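Local coordinates for glyoxalase family protein, putative (Bacillus anthracis, PDB 2QQZ) that is of uncharacterised function but belongs to the glyoxalase/bleomycin resistance/dioxygenase superfamily and probably has a related enzymatic or ligand-binding role, at residues Gly21-Ala26 with Gly49-Lys54; Val14-Pro19 with Ile60-Glu65. All blocks are in the same frame, centred on the assembly; numbering follows the deposited sequence. Where two conformers were deposited one is given.

Contact 1: Gly21-Ala26 with Gly49-Lys54. With SO4 (sulfate ion), chain C.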
# COMPACT_ATOMS: atom_id res chain seq x y z
N GLY A 21 -15.57 -0.62 14.92
CA GLY A 21 -15.24 -1.31 16.17
C GLY A 21 -13.93 -2.06 16.14
O GLY A 21 -13.62 -2.77 17.08
N CYS A 22 -13.13 -1.89 15.10
CA CYS A 22 -11.95 -2.74 14.88
C CYS A 22 -10.74 -2.42 15.79
O CYS A 22 -9.76 -3.20 15.77
CB CYS A 22 -11.45 -2.58 13.43
SG CYS A 22 -10.90 -0.84 13.12
N GLU A 23 -10.79 -1.30 16.53
CA GLU A 23 -9.57 -0.71 17.10
C GLU A 23 -8.84 -1.65 18.04
O GLU A 23 -7.61 -1.72 18.01
CB GLU A 23 -9.87 0.63 17.79
CG GLU A 23 -10.30 1.76 16.85
CD GLU A 23 -11.79 1.77 16.49
OE1 GLU A 23 -12.54 0.87 16.92
OE2 GLU A 23 -12.21 2.69 15.76
N GLU A 24 -9.58 -2.37 18.88
CA GLU A 24 -8.94 -3.27 19.85
C GLU A 24 -8.15 -4.38 19.12
O GLU A 24 -6.94 -4.59 19.37
CB GLU A 24 -10.00 -3.91 20.73
CG GLU A 24 -9.77 -3.79 22.21
CD GLU A 24 -10.93 -4.41 22.98
OE1 GLU A 24 -11.53 -5.38 22.43
OE2 GLU A 24 -11.27 -3.94 24.10
N GLU A 25 -8.85 -5.06 18.21
CA GLU A 25 -8.25 -6.13 17.39
C GLU A 25 -7.11 -5.64 16.50
O GLU A 25 -6.11 -6.34 16.33
CB GLU A 25 -9.32 -6.80 16.53
CG GLU A 25 -10.02 -7.89 17.24
CD GLU A 25 -10.81 -8.77 16.29
OE1 GLU A 25 -10.50 -9.98 16.19
OE2 GLU A 25 -11.72 -8.22 15.61
N ALA A 26 -7.23 -4.44 15.96
CA ALA A 26 -6.17 -3.87 15.13
C ALA A 26 -4.89 -3.61 15.97
O ALA A 26 -3.76 -3.95 15.53
CB ALA A 26 -6.66 -2.57 14.48
N GLY A 49 -12.75 7.00 13.80
CA GLY A 49 -12.33 5.67 14.25
C GLY A 49 -11.06 5.16 13.58
O GLY A 49 -10.54 5.82 12.68
N GLY A 50 -10.56 3.99 13.98
CA GLY A 50 -9.45 3.38 13.28
C GLY A 50 -8.18 3.76 14.03
O GLY A 50 -8.25 4.43 15.06
N CYS A 51 -7.04 3.29 13.54
CA CYS A 51 -5.76 3.57 14.14
C CYS A 51 -4.64 3.60 13.13
O CYS A 51 -4.78 3.09 12.01
CB CYS A 51 -5.44 2.65 15.31
SG CYS A 51 -6.27 1.10 15.39
N TRP A 52 -3.52 4.23 13.53
CA TRP A 52 -2.35 4.43 12.69
C TRP A 52 -1.17 3.79 13.37
O TRP A 52 -1.05 3.85 14.59
CB TRP A 52 -2.07 5.93 12.54
CG TRP A 52 -3.08 6.68 11.67
CD1 TRP A 52 -4.29 6.20 11.23
CD2 TRP A 52 -2.95 8.01 11.13
NE1 TRP A 52 -4.92 7.14 10.44
CE2 TRP A 52 -4.15 8.28 10.39
CE3 TRP A 52 -1.96 9.03 11.24
CZ2 TRP A 52 -4.38 9.52 9.72
CZ3 TRP A 52 -2.18 10.26 10.57
CH2 TRP A 52 -3.38 10.49 9.82
N PHE A 53 -0.29 3.19 12.57
CA PHE A 53 0.89 2.51 13.11
C PHE A 53 2.07 2.95 12.26
O PHE A 53 1.90 3.20 11.08
CB PHE A 53 0.75 0.99 13.13
CG PHE A 53 -0.41 0.52 13.94
CD1 PHE A 53 -0.26 0.23 15.29
CD2 PHE A 53 -1.68 0.44 13.37
CE1 PHE A 53 -1.34 -0.15 16.06
CE2 PHE A 53 -2.79 0.06 14.13
CZ PHE A 53 -2.62 -0.24 15.47
N LYS A 54 3.23 3.13 12.90
CA LYS A 54 4.46 3.52 12.23
C LYS A 54 5.21 2.30 11.68
O LYS A 54 5.35 1.32 12.39
CB LYS A 54 5.34 4.20 13.29
CG LYS A 54 6.63 4.77 12.77
CD LYS A 54 7.55 5.27 13.90
CE LYS A 54 8.96 5.40 13.34
NZ LYS A 54 8.96 6.51 12.33
S SO4 C . -8.33 8.06 8.29
O1 SO4 C . -6.88 8.03 8.51
O2 SO4 C . -9.08 8.72 9.38
O3 SO4 C . -8.77 6.66 8.20
O4 SO4 C . -8.62 8.80 7.06
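E23 reaches G50 through two turns of its side chain: CG stands anti to the carbonyl carbon, beside the backbone N, and the bend at chi2 (84°) swings CD to the side of G49-K54. There OE2 accepts the backbone N-H of G50 (OE2 to N 2.8 Å, 158° at the hydrogen). The donor meets OE2 on its anti side, 22° out of the carboxylate plane. The same oxygen lies 3.3 Å from CA of G49, whereas CG meets G50 alone, 3.6 Å from its N. G49 and G50 both have positive phi, backbone angles that call for glycine, and with no side chain on G49 the carboxylate comes in close.

One helical turn further on, CB of A26 points at C51 and touches SG at 3.8 Å. The phenyl tip of F53 ends the contact, its CZ 3.9 Å from O of A26. W52 lies apart from the helix; its NE1 gives a hydrogen bond of 2.9 Å to O1 of a sulfate ion, in the indole plane.

Here the helix of the βαβββ unit packs on its own sheet. One hydrogen bond, to a probably charged carboxylate, ties the start of helix 23-33 to the loop before strand 51-55, and small or apolar groups complete the seam. The sulfate is probably from the crystallisation liquor, but its bonds to W52, K41 and R48 are consistent with an anion site.

Contact 2: Val14-Pro19 with Ile60-Glu65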
# COMPACT_ATOMS: atom_id res chain seq x y z
N VAL A 14 -0.16 3.42 3.50
CA VAL A 14 -1.23 2.63 2.92
C VAL A 14 -2.42 2.63 3.88
O VAL A 14 -2.28 2.57 5.11
CB VAL A 14 -0.78 1.15 2.62
CG1 VAL A 14 0.23 1.16 1.52
CG2 VAL A 14 -0.20 0.43 3.90
N GLN A 15 -3.60 2.75 3.29
CA GLN A 15 -4.81 2.70 4.05
C GLN A 15 -5.39 1.29 3.90
O GLN A 15 -5.68 0.86 2.80
CB GLN A 15 -5.80 3.79 3.58
CG GLN A 15 -7.15 3.50 4.25
CD GLN A 15 -7.78 4.71 4.81
OE1 GLN A 15 -7.21 5.40 5.64
NE2 GLN A 15 -8.98 4.98 4.37
N VAL A 16 -5.53 0.57 5.01
CA VAL A 16 -6.10 -0.81 5.07
C VAL A 16 -7.49 -0.70 5.72
O VAL A 16 -7.66 0.00 6.72
CB VAL A 16 -5.18 -1.68 5.95
CG1 VAL A 16 -5.77 -3.07 6.26
CG2 VAL A 16 -3.80 -1.80 5.28
N ALA A 17 -8.49 -1.34 5.13
CA ALA A 17 -9.86 -1.15 5.64
C ALA A 17 -10.14 -2.20 6.72
O ALA A 17 -9.47 -3.25 6.76
CB ALA A 17 -10.83 -1.23 4.52
N ALA A 18 -11.13 -1.91 7.56
CA ALA A 18 -11.52 -2.76 8.67
C ALA A 18 -12.92 -2.37 9.07
O ALA A 18 -13.40 -1.27 8.72
CB ALA A 18 -10.55 -2.56 9.83
N PRO A 19 -13.62 -3.27 9.77
CA PRO A 19 -14.97 -2.86 10.16
C PRO A 19 -15.07 -1.85 11.32
O PRO A 19 -14.12 -1.68 12.10
CB PRO A 19 -15.64 -4.18 10.56
CG PRO A 19 -14.52 -5.12 10.91
CD PRO A 19 -13.29 -4.65 10.16
N ILE A 60 0.93 2.79 8.40
CA ILE A 60 -0.22 2.03 7.92
C ILE A 60 -1.41 2.64 8.66
O ILE A 60 -1.34 2.84 9.86
CB ILE A 60 -0.06 0.47 8.15
CG1 ILE A 60 -1.25 -0.28 7.52
CG2 ILE A 60 0.07 0.11 9.63
CD1 ILE A 60 -1.16 -1.77 7.65
N HIS A 61 -2.48 3.00 7.93
CA HIS A 61 -3.62 3.61 8.52
C HIS A 61 -4.74 2.57 8.42
O HIS A 61 -5.14 2.15 7.34
CB HIS A 61 -4.06 4.91 7.82
CG HIS A 61 -3.06 6.01 7.86
ND1 HIS A 61 -3.34 7.28 7.39
CD2 HIS A 61 -1.83 6.09 8.43
CE1 HIS A 61 -2.29 8.05 7.58
NE2 HIS A 61 -1.36 7.36 8.22
N ILE A 62 -5.25 2.15 9.57
CA ILE A 62 -6.42 1.22 9.59
C ILE A 62 -7.64 2.11 9.64
O ILE A 62 -7.89 2.81 10.65
CB ILE A 62 -6.37 0.25 10.79
CG1 ILE A 62 -4.99 -0.48 10.90
CG2 ILE A 62 -7.56 -0.69 10.70
CD1 ILE A 62 -4.64 -1.20 9.55
N GLY A 63 -8.41 2.11 8.54
CA GLY A 63 -9.58 2.96 8.40
C GLY A 63 -10.85 2.13 8.44
O GLY A 63 -10.96 1.06 7.79
N VAL A 64 -11.81 2.64 9.20
CA VAL A 64 -13.07 1.98 9.49
C VAL A 64 -13.96 2.08 8.25
O VAL A 64 -14.06 3.17 7.63
CB VAL A 64 -13.76 2.64 10.72
CG1 VAL A 64 -15.23 2.46 10.65
CG2 VAL A 64 -13.28 2.00 11.97
N GLU A 65 -14.59 0.95 7.89
CA GLU A 65 -15.53 0.93 6.76
C GLU A 65 -16.79 0.16 7.12
O GLU A 65 -16.75 -1.05 7.43
CB GLU A 65 -14.86 0.34 5.51
CG GLU A 65 -13.67 1.16 4.97
CD GLU A 65 -14.05 2.55 4.40
OE1 GLU A 65 -15.26 2.87 4.26
OE2 GLU A 65 -13.11 3.34 4.07
O HOH W 1 -5.59 8.08 6.21
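V16 and I62 form the apolar centre, their side chains side by side and pointing the same way, with CB of V16 3.7 Å from CD1 of I62. CG2 of V16, anti to its carbonyl carbon, reaches CD1 of I60 at 3.5 Å, in one of two I60 conformers. CB of A18 extends this face by meeting CG2 of I62 at 3.6 Å.

Alternating backbone bonds fix the parallel, in-register β pairing of the first and last strands of the βαβββ unit: H61 N to V14 O, V16 N to H61 O, G63 N to V16 O, a weak A18 N to G63 O, and E65 N to A18 O at 2.7 Å.

Q15, A17 and H61 occupy the other face, where CG of E65 packs 3.7 Å from CB of A17. At its polar edge a water donates to OE1 of Q15 (3.2 Å) and lies 2.7 Å from ND1 of H61, in the imidazole plane; E59 holds NE2.

The V16-I62 face packs on Y30 of helix 23-33. Strand 51-55 flanks strand 58-64 on its far side, whereas V14 and Q15 pair antiparallel with a strand of the second subunit, carrying the sheet across the interface.

Overall arrangement
From the N terminus, strand 8-18 supplies the first half of contact 2 and leads into helix 23-33, whose start supplies the first half of contact 1. After strand 37-39 the chain returns through 49-54, closing contact 1, and strand 58-64 then closes contact 2. Contact 1 is therefore nested within the loop of contact 2. Their centres are about 8 Å apart, and strands 51-55 and 58-64 join them as antiparallel neighbours, with probable hydrogen bonds C51 O to I62 N and F53 O to I60 N. Contact 1 ties the helix to the four-stranded sheet, while contact 2 pairs the first and last strands of the βαβββ unit known from this superfamily.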